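Local coordinates for protein PaxB (Photorhabdus luminescens, PDB 6EK4) that probably acts as one component of a two-component alpha-helical toxin that forms pores in membranes, as in the YaxAB family, at residues V12-I17 / H334-F339; E16-T21 / A344-S349; E59-S64 / N131-R136; Q307-F312 / D338-L343. One frame throughout, in Å; residues are numbered along the deposited sequence.

Interaction 1 (V12-I17 / H334-F339)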
loop_
_atom_site.group_PDB
_atom_site.type_symbol
_atom_site.label_atom_id
_atom_site.label_comp_id
_atom_site.label_asym_id
_atom_site.label_seq_id
_atom_site.Cartn_x
_atom_site.Cartn_y
_atom_site.Cartn_z
ATOM N N VAL A 12 -6.741 -25.160 28.340
ATOM C CA VAL A 12 -7.257 -24.230 27.290
ATOM C C VAL A 12 -6.607 -22.854 27.425
ATOM O O VAL A 12 -6.456 -22.340 28.535
ATOM C CB VAL A 12 -8.792 -24.065 27.377
ATOM C CG1 VAL A 12 -9.303 -23.182 26.245
ATOM C CG2 VAL A 12 -9.482 -25.423 27.352
ATOM N N VAL A 13 -6.229 -22.267 26.292
ATOM C CA VAL A 13 -5.641 -20.926 26.263
ATOM C C VAL A 13 -6.376 -20.060 25.239
ATOM O O VAL A 13 -6.681 -20.516 24.137
ATOM C CB VAL A 13 -4.123 -20.969 25.951
ATOM C CG1 VAL A 13 -3.849 -21.500 24.546
ATOM C CG2 VAL A 13 -3.495 -19.593 26.136
ATOM N N TYR A 14 -6.668 -18.816 25.620
ATOM C CA TYR A 14 -7.341 -17.874 24.730
ATOM C C TYR A 14 -6.317 -17.174 23.833
ATOM O O TYR A 14 -5.187 -16.935 24.263
ATOM C CB TYR A 14 -8.123 -16.822 25.526
ATOM C CG TYR A 14 -9.176 -17.364 26.481
ATOM C CD1 TYR A 14 -9.883 -18.535 26.202
ATOM C CD2 TYR A 14 -9.491 -16.675 27.649
ATOM C CE1 TYR A 14 -10.850 -19.012 27.074
ATOM C CE2 TYR A 14 -10.458 -17.144 28.523
ATOM C CZ TYR A 14 -11.135 -18.312 28.232
ATOM O OH TYR A 14 -12.095 -18.776 29.102
ATOM N N PRO A 15 -6.703 -16.843 22.585
ATOM C CA PRO A 15 -5.787 -16.112 21.701
ATOM C C PRO A 15 -5.534 -14.673 22.154
ATOM O O PRO A 15 -6.441 -14.025 22.676
ATOM C CB PRO A 15 -6.518 -16.105 20.348
ATOM C CG PRO A 15 -7.574 -17.151 20.449
ATOM C CD PRO A 15 -7.951 -17.217 21.895
ATOM N N GLU A 16 -4.310 -14.186 21.954
ATOM C CA GLU A 16 -3.989 -12.780 22.199
ATOM C C GLU A 16 -4.354 -11.986 20.948
ATOM O O GLU A 16 -3.770 -12.196 19.884
ATOM C CB GLU A 16 -2.503 -12.608 22.537
ATOM C CG GLU A 16 -2.109 -11.210 23.018
ATOM C CD GLU A 16 -2.532 -10.905 24.452
ATOM O OE1 GLU A 16 -2.156 -9.824 24.957
ATOM O OE2 GLU A 16 -3.233 -11.727 25.082
ATOM N N ILE A 17 -5.325 -11.086 21.081
ATOM C CA ILE A 17 -5.853 -10.329 19.949
ATOM C C ILE A 17 -5.577 -8.839 20.132
ATOM O O ILE A 17 -5.845 -8.275 21.192
ATOM C CB ILE A 17 -7.375 -10.549 19.782
ATOM C CG1 ILE A 17 -7.706 -12.046 19.843
ATOM C CG2 ILE A 17 -7.865 -9.947 18.469
ATOM C CD1 ILE A 17 -9.175 -12.374 19.668
ATOM N N HIS A 334 -16.009 -15.629 34.453
ATOM C CA HIS A 334 -15.141 -14.511 34.848
ATOM C C HIS A 334 -13.855 -14.439 34.022
ATOM O O HIS A 334 -13.328 -13.350 33.793
ATOM C CB HIS A 334 -14.819 -14.568 36.346
ATOM C CG HIS A 334 -15.896 -13.991 37.213
ATOM N ND1 HIS A 334 -17.016 -14.703 37.585
ATOM C CD2 HIS A 334 -16.029 -12.764 37.771
ATOM C CE1 HIS A 334 -17.790 -13.943 38.338
ATOM N NE2 HIS A 334 -17.215 -12.761 38.466
ATOM N N LYS A 335 -13.356 -15.591 33.579
ATOM C CA LYS A 335 -12.182 -15.634 32.705
ATOM C C LYS A 335 -12.555 -15.124 31.312
ATOM O O LYS A 335 -11.806 -14.361 30.699
ATOM C CB LYS A 335 -11.618 -17.056 32.619
ATOM C CG LYS A 335 -10.150 -17.113 32.230
ATOM C CD LYS A 335 -9.725 -18.522 31.850
ATOM C CE LYS A 335 -8.270 -18.560 31.409
ATOM N NZ LYS A 335 -7.902 -19.869 30.806
ATOM N N GLN A 336 -13.720 -15.553 30.825
ATOM C CA GLN A 336 -14.258 -15.077 29.549
ATOM C C GLN A 336 -14.606 -13.589 29.595
ATOM O O GLN A 336 -14.436 -12.882 28.604
ATOM C CB GLN A 336 -15.501 -15.879 29.150
ATOM C CG GLN A 336 -15.198 -17.273 28.624
ATOM C CD GLN A 336 -16.437 -18.004 28.137
ATOM O OE1 GLN A 336 -17.509 -17.415 27.994
ATOM N NE2 GLN A 336 -16.293 -19.297 27.874
ATOM N N LEU A 337 -15.100 -13.123 30.739
ATOM C CA LEU A 337 -15.429 -11.707 30.910
ATOM C C LEU A 337 -14.175 -10.834 30.959
ATOM O O LEU A 337 -14.136 -9.776 30.330
ATOM C CB LEU A 337 -16.279 -11.490 32.165
ATOM C CG LEU A 337 -17.771 -11.812 32.022
ATOM C CD1 LEU A 337 -18.453 -11.793 33.382
ATOM C CD2 LEU A 337 -18.459 -10.849 31.061
ATOM N N ASP A 338 -13.159 -11.277 31.698
ATOM C CA ASP A 338 -11.872 -10.568 31.757
ATOM C C ASP A 338 -11.241 -10.421 30.372
ATOM O O ASP A 338 -10.597 -9.410 30.083
ATOM C CB ASP A 338 -10.890 -11.286 32.693
ATOM C CG ASP A 338 -11.210 -11.075 34.165
ATOM O OD1 ASP A 338 -12.251 -10.459 34.483
ATOM O OD2 ASP A 338 -10.412 -11.533 35.010
ATOM N N PHE A 339 -11.424 -11.433 29.529
ATOM C CA PHE A 339 -10.955 -11.388 28.146
ATOM C C PHE A 339 -11.688 -10.313 27.346
ATOM O O PHE A 339 -11.073 -9.597 26.556
ATOM C CB PHE A 339 -11.140 -12.754 27.479
ATOM C CG PHE A 339 -10.736 -12.784 26.033
ATOM C CD1 PHE A 339 -9.399 -12.860 25.678
ATOM C CD2 PHE A 339 -11.693 -12.738 25.027
ATOM C CE1 PHE A 339 -9.022 -12.888 24.348
ATOM C CE2 PHE A 339 -11.322 -12.768 23.693
ATOM C CZ PHE A 339 -9.983 -12.842 23.353
#
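The Tyr14 ring lies between Lys335 and Phe339. Over one face stands the Lys335 ammonium, in a cation-pi contact. Lys335 NZ is 4.6 Å from the centre of the Tyr14 ring and 20° off the ring normal. The edge of Tyr14 points at a face of Phe339. This is an edge-to-face pair, with ring centres 5.7 Å apart and planes at 61°. Ile17 CD1 lies at the edge of the Phe339 ring, in its plane, 3.8 Å from Phe339 CZ. Pro15 O is also near that plane and touches Phe339 CE1.

The first torsion puts Lys335 CG anti to the backbone N (chi1 -157°), and the extended chain beyond it crosses the phenol. Lys335 CD lies 3.6 Å from Tyr14 OH and also touches Tyr14 CE2. Gln336 crosses Tyr14 at about a right angle, with Gln336 CG 3.5 Å from Tyr14 OH. That hydroxyl has its polar partner in Gln315 OE1, a hydrogen bond to helix 247-321.

The contact packs the loop before helix 19-35 against helix 326-348. Phe312 of helix 247-321 meets both the Tyr14 and the Phe339 ring. Ile17 reaches the same helix at Gln301, Lys304 and Leu305. The N-terminal loop is packed against helices 326-348 and 247-321.

Interaction 2 (E16-T21 / A344-S349)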
loop_
_atom_site.group_PDB
_atom_site.type_symbol
_atom_site.label_atom_id
_atom_site.label_comp_id
_atom_site.label_asym_id
_atom_site.label_seq_id
_atom_site.Cartn_x
_atom_site.Cartn_y
_atom_site.Cartn_z
ATOM N N GLU A 16 -4.310 -14.186 21.954
ATOM C CA GLU A 16 -3.989 -12.780 22.199
ATOM C C GLU A 16 -4.354 -11.986 20.948
ATOM O O GLU A 16 -3.770 -12.196 19.884
ATOM C CB GLU A 16 -2.503 -12.608 22.537
ATOM C CG GLU A 16 -2.109 -11.210 23.018
ATOM C CD GLU A 16 -2.532 -10.905 24.452
ATOM O OE1 GLU A 16 -2.156 -9.824 24.957
ATOM O OE2 GLU A 16 -3.233 -11.727 25.082
ATOM N N ILE A 17 -5.325 -11.086 21.081
ATOM C CA ILE A 17 -5.853 -10.329 19.949
ATOM C C ILE A 17 -5.577 -8.839 20.132
ATOM O O ILE A 17 -5.845 -8.275 21.192
ATOM C CB ILE A 17 -7.375 -10.549 19.782
ATOM C CG1 ILE A 17 -7.706 -12.046 19.843
ATOM C CG2 ILE A 17 -7.865 -9.947 18.469
ATOM C CD1 ILE A 17 -9.175 -12.374 19.668
ATOM N N ASN A 18 -5.033 -8.216 19.088
ATOM C CA ASN A 18 -4.824 -6.774 19.051
ATOM C C ASN A 18 -5.829 -6.149 18.082
ATOM O O ASN A 18 -5.649 -6.208 16.864
ATOM C CB ASN A 18 -3.383 -6.456 18.628
ATOM C CG ASN A 18 -2.986 -5.015 18.911
ATOM O OD1 ASN A 18 -3.827 -4.117 18.946
ATOM N ND2 ASN A 18 -1.692 -4.789 19.112
ATOM N N VAL A 19 -6.892 -5.566 18.628
ATOM C CA VAL A 19 -7.942 -4.948 17.809
ATOM C C VAL A 19 -7.515 -3.620 17.173
ATOM O O VAL A 19 -8.150 -3.157 16.223
ATOM C CB VAL A 19 -9.258 -4.748 18.601
ATOM C CG1 VAL A 19 -9.873 -6.095 18.951
ATOM C CG2 VAL A 19 -9.039 -3.906 19.854
ATOM N N LYS A 20 -6.452 -3.010 17.699
ATOM C CA LYS A 20 -5.871 -1.808 17.092
ATOM C C LYS A 20 -5.213 -2.158 15.760
ATOM O O LYS A 20 -5.407 -1.462 14.764
ATOM C CB LYS A 20 -4.848 -1.157 18.029
ATOM C CG LYS A 20 -4.428 0.244 17.607
ATOM C CD LYS A 20 -3.337 0.803 18.504
ATOM C CE LYS A 20 -3.011 2.243 18.145
ATOM N NZ LYS A 20 -1.737 2.706 18.761
ATOM N N THR A 21 -4.436 -3.238 15.752
ATOM C CA THR A 21 -3.829 -3.753 14.526
ATOM C C THR A 21 -4.900 -4.139 13.500
ATOM O O THR A 21 -4.702 -3.974 12.293
ATOM C CB THR A 21 -2.935 -4.975 14.824
ATOM O OG1 THR A 21 -1.916 -4.603 15.760
ATOM C CG2 THR A 21 -2.279 -5.503 13.554
ATOM N N ALA A 344 -12.471 -4.454 25.278
ATOM C CA ALA A 344 -13.113 -3.153 25.466
ATOM C C ALA A 344 -12.091 -2.087 25.863
ATOM O O ALA A 344 -12.195 -0.934 25.441
ATOM C CB ALA A 344 -14.210 -3.248 26.515
ATOM N N LEU A 345 -11.107 -2.482 26.671
ATOM C CA LEU A 345 -10.027 -1.583 27.085
ATOM C C LEU A 345 -9.193 -1.112 25.891
ATOM O O LEU A 345 -8.726 0.028 25.871
ATOM C CB LEU A 345 -9.125 -2.272 28.118
ATOM C CG LEU A 345 -7.930 -1.488 28.671
ATOM C CD1 LEU A 345 -8.387 -0.263 29.448
ATOM C CD2 LEU A 345 -7.076 -2.391 29.547
ATOM N N GLN A 346 -9.006 -1.991 24.909
ATOM C CA GLN A 346 -8.277 -1.643 23.689
ATOM C C GLN A 346 -9.065 -0.657 22.831
ATOM O O GLN A 346 -8.518 0.347 22.379
ATOM C CB GLN A 346 -7.954 -2.893 22.873
ATOM C CG GLN A 346 -6.972 -3.836 23.547
ATOM C CD GLN A 346 -6.610 -5.019 22.670
ATOM O OE1 GLN A 346 -6.283 -4.856 21.496
ATOM N NE2 GLN A 346 -6.663 -6.217 23.239
ATOM N N TYR A 347 -10.345 -0.954 22.609
ATOM C CA TYR A 347 -11.227 -0.070 21.837
ATOM C C TYR A 347 -11.403 1.294 22.499
ATOM O O TYR A 347 -11.410 2.320 21.819
ATOM C CB TYR A 347 -12.605 -0.712 21.625
ATOM C CG TYR A 347 -12.632 -1.809 20.582
ATOM C CD1 TYR A 347 -12.227 -1.560 19.273
ATOM C CD2 TYR A 347 -13.083 -3.087 20.894
ATOM C CE1 TYR A 347 -12.255 -2.556 18.313
ATOM C CE2 TYR A 347 -13.114 -4.090 19.939
ATOM C CZ TYR A 347 -12.699 -3.818 18.650
ATOM O OH TYR A 347 -12.728 -4.805 17.694
ATOM N N HIS A 348 -11.548 1.297 23.822
ATOM C CA HIS A 348 -11.732 2.533 24.582
ATOM C C HIS A 348 -10.555 3.501 24.423
ATOM O O HIS A 348 -10.757 4.705 24.260
ATOM C CB HIS A 348 -11.952 2.216 26.065
ATOM C CG HIS A 348 -12.008 3.428 26.942
ATOM N ND1 HIS A 348 -13.113 4.250 27.008
ATOM C CD2 HIS A 348 -11.095 3.958 27.790
ATOM C CE1 HIS A 348 -12.878 5.233 27.858
ATOM N NE2 HIS A 348 -11.660 5.079 28.346
ATOM N N SER A 349 -9.334 2.968 24.464
ATOM C CA SER A 349 -8.119 3.786 24.412
ATOM C C SER A 349 -7.419 3.727 23.050
ATOM O O SER A 349 -6.206 3.929 22.964
ATOM C CB SER A 349 -7.153 3.338 25.515
ATOM O OG SER A 349 -6.722 2.004 25.307
HETATM O O HOH W 1 -11.299 -4.327 15.451
#
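Gln346 points its amide at the backbone of Ile17 and Val19, and both ends of the amide are used. Gln346 NE2 donates to Ile17 O at 3.0 Å, nearly straight at 163°. Ile17 O lies in the amide plane of Gln346. Gln346 OE1 accepts from Val19 N, also at 3.0 Å, with that donor tilted 29° from the carbonyl plane. These two bonds fix the rotation of the amide. NE2 has a further partner in Asp342 OD1, one turn back on the same helix.

The backbone gripped here leads from the loop into helix 19-35. Asn18 is its N-cap, and its OD1 accepts weak capping bonds from Lys20 N and Thr21 N. The Asn18 and Gln346 amide planes stand 82° apart.

Val19 crosses Tyr347 at about a right angle. Its CG2, set between the backbone N and the carbonyl carbon, is the methyl over the ring. Val19 CG2 sits over the face of the Tyr347 ring, 3.8 Å from its centre, in a CH-pi contact. Val19 CG1 lies 3.4 Å from Tyr347 OH. A water at the ring edge is hydrogen-bonded to Tyr347 OH at 2.7 Å and weakly to Val19 O. Beyond this pair, Tyr347 packs on Ala61, Arg62 and Val65 of helix 42-73.

Interaction 3 (E59-S64 / N131-R136)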
loop_
_atom_site.group_PDB
_atom_site.type_symbol
_atom_site.label_atom_id
_atom_site.label_comp_id
_atom_site.label_asym_id
_atom_site.label_seq_id
_atom_site.Cartn_x
_atom_site.Cartn_y
_atom_site.Cartn_z
ATOM N N GLU A 59 -16.828 -3.401 12.049
ATOM C CA GLU A 59 -18.096 -3.121 12.732
ATOM C C GLU A 59 -18.572 -4.326 13.541
ATOM O O GLU A 59 -19.035 -4.177 14.672
ATOM C CB GLU A 59 -19.182 -2.723 11.722
ATOM C CG GLU A 59 -19.035 -1.316 11.159
ATOM C CD GLU A 59 -19.831 -1.097 9.881
ATOM O OE1 GLU A 59 -20.875 -1.759 9.689
ATOM O OE2 GLU A 59 -19.413 -0.251 9.065
ATOM N N ALA A 60 -18.457 -5.513 12.950
ATOM C CA ALA A 60 -18.847 -6.754 13.614
ATOM C C ALA A 60 -17.967 -7.031 14.830
ATOM O O ALA A 60 -18.459 -7.462 15.875
ATOM C CB ALA A 60 -18.780 -7.918 12.638
ATOM N N ALA A 61 -16.668 -6.779 14.687
ATOM C CA ALA A 61 -15.714 -6.969 15.779
ATOM C C ALA A 61 -15.996 -6.021 16.946
ATOM O O ALA A 61 -15.961 -6.435 18.106
ATOM C CB ALA A 61 -14.291 -6.779 15.277
ATOM N N ARG A 62 -16.276 -4.756 16.632
ATOM C CA ARG A 62 -16.577 -3.748 17.656
ATOM C C ARG A 62 -17.882 -4.031 18.406
ATOM O O ARG A 62 -17.972 -3.777 19.605
ATOM C CB ARG A 62 -16.649 -2.350 17.035
ATOM C CG ARG A 62 -15.306 -1.784 16.610
ATOM C CD ARG A 62 -15.487 -0.520 15.784
ATOM N NE ARG A 62 -14.218 -0.007 15.269
ATOM C CZ ARG A 62 -13.327 0.686 15.980
ATOM N NH1 ARG A 62 -13.540 0.971 17.264
ATOM N NH2 ARG A 62 -12.205 1.101 15.398
ATOM N N ALA A 63 -18.881 -4.546 17.695
ATOM C CA ALA A 63 -20.200 -4.806 18.274
ATOM C C ALA A 63 -20.238 -6.099 19.083
ATOM O O ALA A 63 -21.030 -6.221 20.019
ATOM C CB ALA A 63 -21.254 -4.850 17.179
ATOM N N SER A 64 -19.391 -7.059 18.719
ATOM C CA SER A 64 -19.362 -8.362 19.385
ATOM C C SER A 64 -18.985 -8.261 20.862
ATOM O O SER A 64 -19.522 -8.995 21.690
ATOM C CB SER A 64 -18.382 -9.299 18.676
ATOM O OG SER A 64 -17.058 -8.800 18.751
ATOM N N ASN A 131 -20.095 -17.314 13.699
ATOM C CA ASN A 131 -20.612 -17.478 12.337
ATOM C C ASN A 131 -20.672 -16.155 11.577
ATOM O O ASN A 131 -20.451 -16.121 10.366
ATOM C CB ASN A 131 -22.002 -18.122 12.361
ATOM C CG ASN A 131 -21.982 -19.547 12.887
ATOM O OD1 ASN A 131 -20.944 -20.053 13.316
ATOM N ND2 ASN A 131 -23.136 -20.202 12.859
ATOM N N LEU A 132 -20.976 -15.073 12.294
ATOM C CA LEU A 132 -20.997 -13.732 11.713
ATOM C C LEU A 132 -19.592 -13.294 11.303
ATOM O O LEU A 132 -19.385 -12.842 10.177
ATOM C CB LEU A 132 -21.597 -12.728 12.705
ATOM C CG LEU A 132 -21.610 -11.246 12.312
ATOM C CD1 LEU A 132 -22.186 -11.037 10.918
ATOM C CD2 LEU A 132 -22.389 -10.438 13.338
ATOM N N MET A 133 -18.632 -13.438 12.214
ATOM C CA MET A 133 -17.240 -13.076 11.933
ATOM C C MET A 133 -16.652 -13.942 10.817
ATOM O O MET A 133 -15.811 -13.476 10.048
ATOM C CB MET A 133 -16.385 -13.192 13.204
ATOM C CG MET A 133 -14.933 -12.749 13.052
ATOM S SD MET A 133 -14.716 -11.073 12.412
ATOM C CE MET A 133 -15.360 -10.094 13.766
ATOM N N ALA A 134 -17.100 -15.193 10.733
ATOM C CA ALA A 134 -16.684 -16.095 9.658
ATOM C C ALA A 134 -17.219 -15.632 8.305
ATOM O O ALA A 134 -16.527 -15.745 7.293
ATOM C CB ALA A 134 -17.145 -17.515 9.946
ATOM N N SER A 135 -18.448 -15.117 8.294
ATOM C CA SER A 135 -19.048 -14.564 7.074
ATOM C C SER A 135 -18.340 -13.288 6.619
ATOM O O SER A 135 -18.240 -13.024 5.419
ATOM C CB SER A 135 -20.538 -14.280 7.279
ATOM O OG SER A 135 -21.265 -15.482 7.441
ATOM N N ARG A 136 -17.859 -12.502 7.580
ATOM C CA ARG A 136 -17.110 -11.283 7.281
ATOM C C ARG A 136 -15.733 -11.619 6.716
ATOM O O ARG A 136 -15.294 -11.010 5.739
ATOM C CB ARG A 136 -16.960 -10.417 8.536
ATOM C CG ARG A 136 -18.273 -9.884 9.085
ATOM C CD ARG A 136 -18.819 -8.740 8.249
ATOM N NE ARG A 136 -20.264 -8.589 8.409
ATOM C CZ ARG A 136 -21.184 -9.309 7.767
ATOM N NH1 ARG A 136 -20.834 -10.255 6.898
ATOM N NH2 ARG A 136 -22.472 -9.080 7.999
#
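Met133 starts with CG anti to the backbone N, then bends at chi2 (55°) and chi3 (67°), and the last of these turns places CE beside Ala61. The contact belongs to an antiparallel helix pair in the elongated bundle of this toxin. Helix 42-73 and helix 101-141 run past each other here with local axes 10.2 Å apart and N-to-C directions at 163°. The approach is consistent with the small Ala60 and Ala61 on one side.

The Met133 methyl does most of the reaching. Met133 CE is 3.7 Å from Ala61 N and touches Ala61 CB as well. Met133 CE also lies 4.2 Å from Ala60 CB. The methyl thus rests against the backbone of the opposite helix as well as its side chains.

Ala60 is the other centre of the contact. Its CB points at helix 101-141, between residues one turn apart. Leu132 CG lies 4.4 Å from Ala60 CB, and Arg136 CG lies 4.1 Å from it. The side chains meet through carbon atoms, Arg136 by its CG.

Leu305 of helix 247-321 touches both Ala61 and Met133, so helix 247-321 packs against both helices here. Arg136 keeps company with its own helix too: Leu132 CD1 lies 3.5 Å above one face of the Arg136 guanidinium, offset toward the rim.

Interaction 4 (Q307-F312 / D338-L343)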
loop_
_atom_site.group_PDB
_atom_site.type_symbol
_atom_site.label_atom_id
_atom_site.label_comp_id
_atom_site.label_asym_id
_atom_site.label_seq_id
_atom_site.Cartn_x
_atom_site.Cartn_y
_atom_site.Cartn_z
ATOM N N GLN A 307 -12.104 -17.687 16.506
ATOM C CA GLN A 307 -11.551 -18.781 17.301
ATOM C C GLN A 307 -11.916 -18.630 18.776
ATOM O O GLN A 307 -12.314 -19.599 19.421
ATOM C CB GLN A 307 -10.027 -18.837 17.136
ATOM C CG GLN A 307 -9.363 -20.049 17.774
ATOM C CD GLN A 307 -7.857 -20.065 17.585
ATOM O OE1 GLN A 307 -7.325 -19.437 16.667
ATOM N NE2 GLN A 307 -7.158 -20.785 18.455
ATOM N N ALA A 308 -11.783 -17.412 19.297
ATOM C CA ALA A 308 -12.096 -17.123 20.697
ATOM C C ALA A 308 -13.539 -17.483 21.052
ATOM O O ALA A 308 -13.786 -18.117 22.079
ATOM C CB ALA A 308 -11.829 -15.656 21.007
ATOM N N TRP A 309 -14.484 -17.092 20.201
ATOM C CA TRP A 309 -15.905 -17.331 20.480
ATOM C C TRP A 309 -16.263 -18.816 20.389
ATOM O O TRP A 309 -17.079 -19.303 21.172
ATOM C CB TRP A 309 -16.816 -16.508 19.555
ATOM C CG TRP A 309 -16.459 -15.042 19.420
ATOM C CD1 TRP A 309 -16.613 -14.273 18.303
ATOM C CD2 TRP A 309 -15.881 -14.183 20.418
ATOM N NE1 TRP A 309 -16.179 -12.994 18.540
ATOM C CE2 TRP A 309 -15.723 -12.911 19.829
ATOM C CE3 TRP A 309 -15.484 -14.364 21.750
ATOM C CZ2 TRP A 309 -15.187 -11.826 20.524
ATOM C CZ3 TRP A 309 -14.951 -13.282 22.439
ATOM C CH2 TRP A 309 -14.810 -12.031 21.824
ATOM N N ASN A 310 -15.659 -19.529 19.440
ATOM C CA ASN A 310 -15.853 -20.979 19.330
ATOM C C ASN A 310 -15.201 -21.739 20.489
ATOM O O ASN A 310 -15.709 -22.777 20.917
ATOM C CB ASN A 310 -15.336 -21.506 17.984
ATOM C CG ASN A 310 -16.316 -21.269 16.845
ATOM O OD1 ASN A 310 -17.533 -21.280 17.036
ATOM N ND2 ASN A 310 -15.784 -21.068 15.645
ATOM N N ILE A 311 -14.078 -21.221 20.985
ATOM C CA ILE A 311 -13.447 -21.745 22.199
ATOM C C ILE A 311 -14.350 -21.482 23.405
ATOM O O ILE A 311 -14.607 -22.385 24.202
ATOM C CB ILE A 311 -12.048 -21.127 22.430
ATOM C CG1 ILE A 311 -11.034 -21.764 21.474
ATOM C CG2 ILE A 311 -11.589 -21.319 23.874
ATOM C CD1 ILE A 311 -9.710 -21.035 21.395
ATOM N N PHE A 312 -14.821 -20.242 23.526
ATOM C CA PHE A 312 -15.741 -19.841 24.597
ATOM C C PHE A 312 -16.994 -20.715 24.632
ATOM O O PHE A 312 -17.458 -21.099 25.706
ATOM C CB PHE A 312 -16.161 -18.374 24.417
ATOM C CG PHE A 312 -15.181 -17.369 24.973
ATOM C CD1 PHE A 312 -13.815 -17.633 25.028
ATOM C CD2 PHE A 312 -15.636 -16.133 25.417
ATOM C CE1 PHE A 312 -12.934 -16.691 25.533
ATOM C CE2 PHE A 312 -14.757 -15.190 25.920
ATOM C CZ PHE A 312 -13.405 -15.470 25.979
ATOM N N ASP A 338 -13.159 -11.277 31.698
ATOM C CA ASP A 338 -11.872 -10.568 31.757
ATOM C C ASP A 338 -11.241 -10.421 30.372
ATOM O O ASP A 338 -10.597 -9.410 30.083
ATOM C CB ASP A 338 -10.890 -11.286 32.693
ATOM C CG ASP A 338 -11.210 -11.075 34.165
ATOM O OD1 ASP A 338 -12.251 -10.459 34.483
ATOM O OD2 ASP A 338 -10.412 -11.533 35.010
ATOM N N PHE A 339 -11.424 -11.433 29.529
ATOM C CA PHE A 339 -10.955 -11.388 28.146
ATOM C C PHE A 339 -11.688 -10.313 27.346
ATOM O O PHE A 339 -11.073 -9.597 26.556
ATOM C CB PHE A 339 -11.140 -12.754 27.479
ATOM C CG PHE A 339 -10.736 -12.784 26.033
ATOM C CD1 PHE A 339 -9.399 -12.860 25.678
ATOM C CD2 PHE A 339 -11.693 -12.738 25.027
ATOM C CE1 PHE A 339 -9.022 -12.888 24.348
ATOM C CE2 PHE A 339 -11.322 -12.768 23.693
ATOM C CZ PHE A 339 -9.983 -12.842 23.353
ATOM N N LEU A 340 -12.999 -10.208 27.552
ATOM C CA LEU A 340 -13.808 -9.182 26.888
ATOM C C LEU A 340 -13.523 -7.789 27.452
ATOM O O LEU A 340 -13.511 -6.809 26.705
ATOM C CB LEU A 340 -15.300 -9.505 27.014
ATOM C CG LEU A 340 -15.779 -10.767 26.291
ATOM C CD1 LEU A 340 -17.198 -11.118 26.715
ATOM C CD2 LEU A 340 -15.695 -10.606 24.781
ATOM N N ASP A 341 -13.297 -7.709 28.764
ATOM C CA ASP A 341 -12.916 -6.450 29.419
ATOM C C ASP A 341 -11.629 -5.885 28.823
ATOM O O ASP A 341 -11.475 -4.668 28.707
ATOM C CB ASP A 341 -12.721 -6.651 30.930
ATOM C CG ASP A 341 -14.019 -6.959 31.664
ATOM O OD1 ASP A 341 -15.110 -6.807 31.069
ATOM O OD2 ASP A 341 -13.946 -7.355 32.847
ATOM N N ASP A 342 -10.711 -6.777 28.456
ATOM C CA ASP A 342 -9.460 -6.395 27.801
ATOM C C ASP A 342 -9.706 -5.837 26.398
ATOM O O ASP A 342 -9.106 -4.836 26.017
ATOM C CB ASP A 342 -8.508 -7.594 27.725
ATOM C CG ASP A 342 -7.244 -7.288 26.946
ATOM O OD1 ASP A 342 -7.022 -7.931 25.899
ATOM O OD2 ASP A 342 -6.481 -6.395 27.372
ATOM N N LEU A 343 -10.580 -6.492 25.635
ATOM C CA LEU A 343 -10.912 -6.039 24.283
ATOM C C LEU A 343 -11.593 -4.671 24.301
ATOM O O LEU A 343 -11.324 -3.829 23.443
ATOM C CB LEU A 343 -11.803 -7.058 23.567
ATOM C CG LEU A 343 -11.170 -8.408 23.223
ATOM C CD1 LEU A 343 -12.204 -9.325 22.587
ATOM C CD2 LEU A 343 -9.969 -8.243 22.303
#
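Trp309 reaches across to Leu340 and Leu343 with the far end of its indole. From CB, the side chain sets out to one side of the facing helix. The first torsion sets CG beside the backbone N, anti to the carbonyl carbon (chi1 -48°), and the six-membered ring then extends to the facing helix. CE3 lies over one face of Phe312, its neighbour on the same helix, offset toward the rim. Trp309 CZ3 lies 3.6 Å from Leu340 CD2 and also meets Phe339 CE2, at the edge of the Phe339 ring. CH2, at the tip, meets two leucines. Leu340 CD2 is 3.4 Å from Trp309 CH2, and Leu343 CD1 is 3.8 Å from it. Trp309 and Leu343 reach toward each other tip to tip, while Leu340 comes in obliquely.

Phe339 fits between Trp309, Ala308 and Phe312. Phe339 CE2 lies 4.0 Å from Ala308 CB. Phe312 CZ touches Phe339 CD2, and the two ring planes are at 67°. Phe339 CB lies at the edge of the Phe312 ring, in its plane.

Helix 42-73 covers the contact through Leu68, which touches Trp309 and Leu340, and Val65, which touches Leu343. Leu126 of helix 101-141 packs on Phe312. The local axes are 12.8 Å apart and run at 160°, a spacing bridged by large side chains. Helices 247-321 and 326-348 follow each other in the chain, so this is the apolar interior of an antiparallel alpha-hairpin within a helical bundle.

Overall arrangement
All four interactions lie on the same side of the chain's centre, in one part of the elongated helical bundle. Interaction 4 is the buried one; the other three are partly buried. Interactions 1, 2 and 4 all use helix 326-348, and 1 and 4 share Phe339, with centres about 5 Å apart. Interactions 1 and 2 continue one another along the N-terminal segment. Interactions 3 and 4 join helix to helix through mainly apolar side chains, 3 with alanines and a methionine, 4 with aromatic rings and leucines. The two N-terminal contacts bring in polar chemistry: cation-pi in interaction 1, amide hydrogen bonds in interaction 2. Tyr347 links interaction 2 to 3, and Ser64 meets Trp309 between 3 and 4.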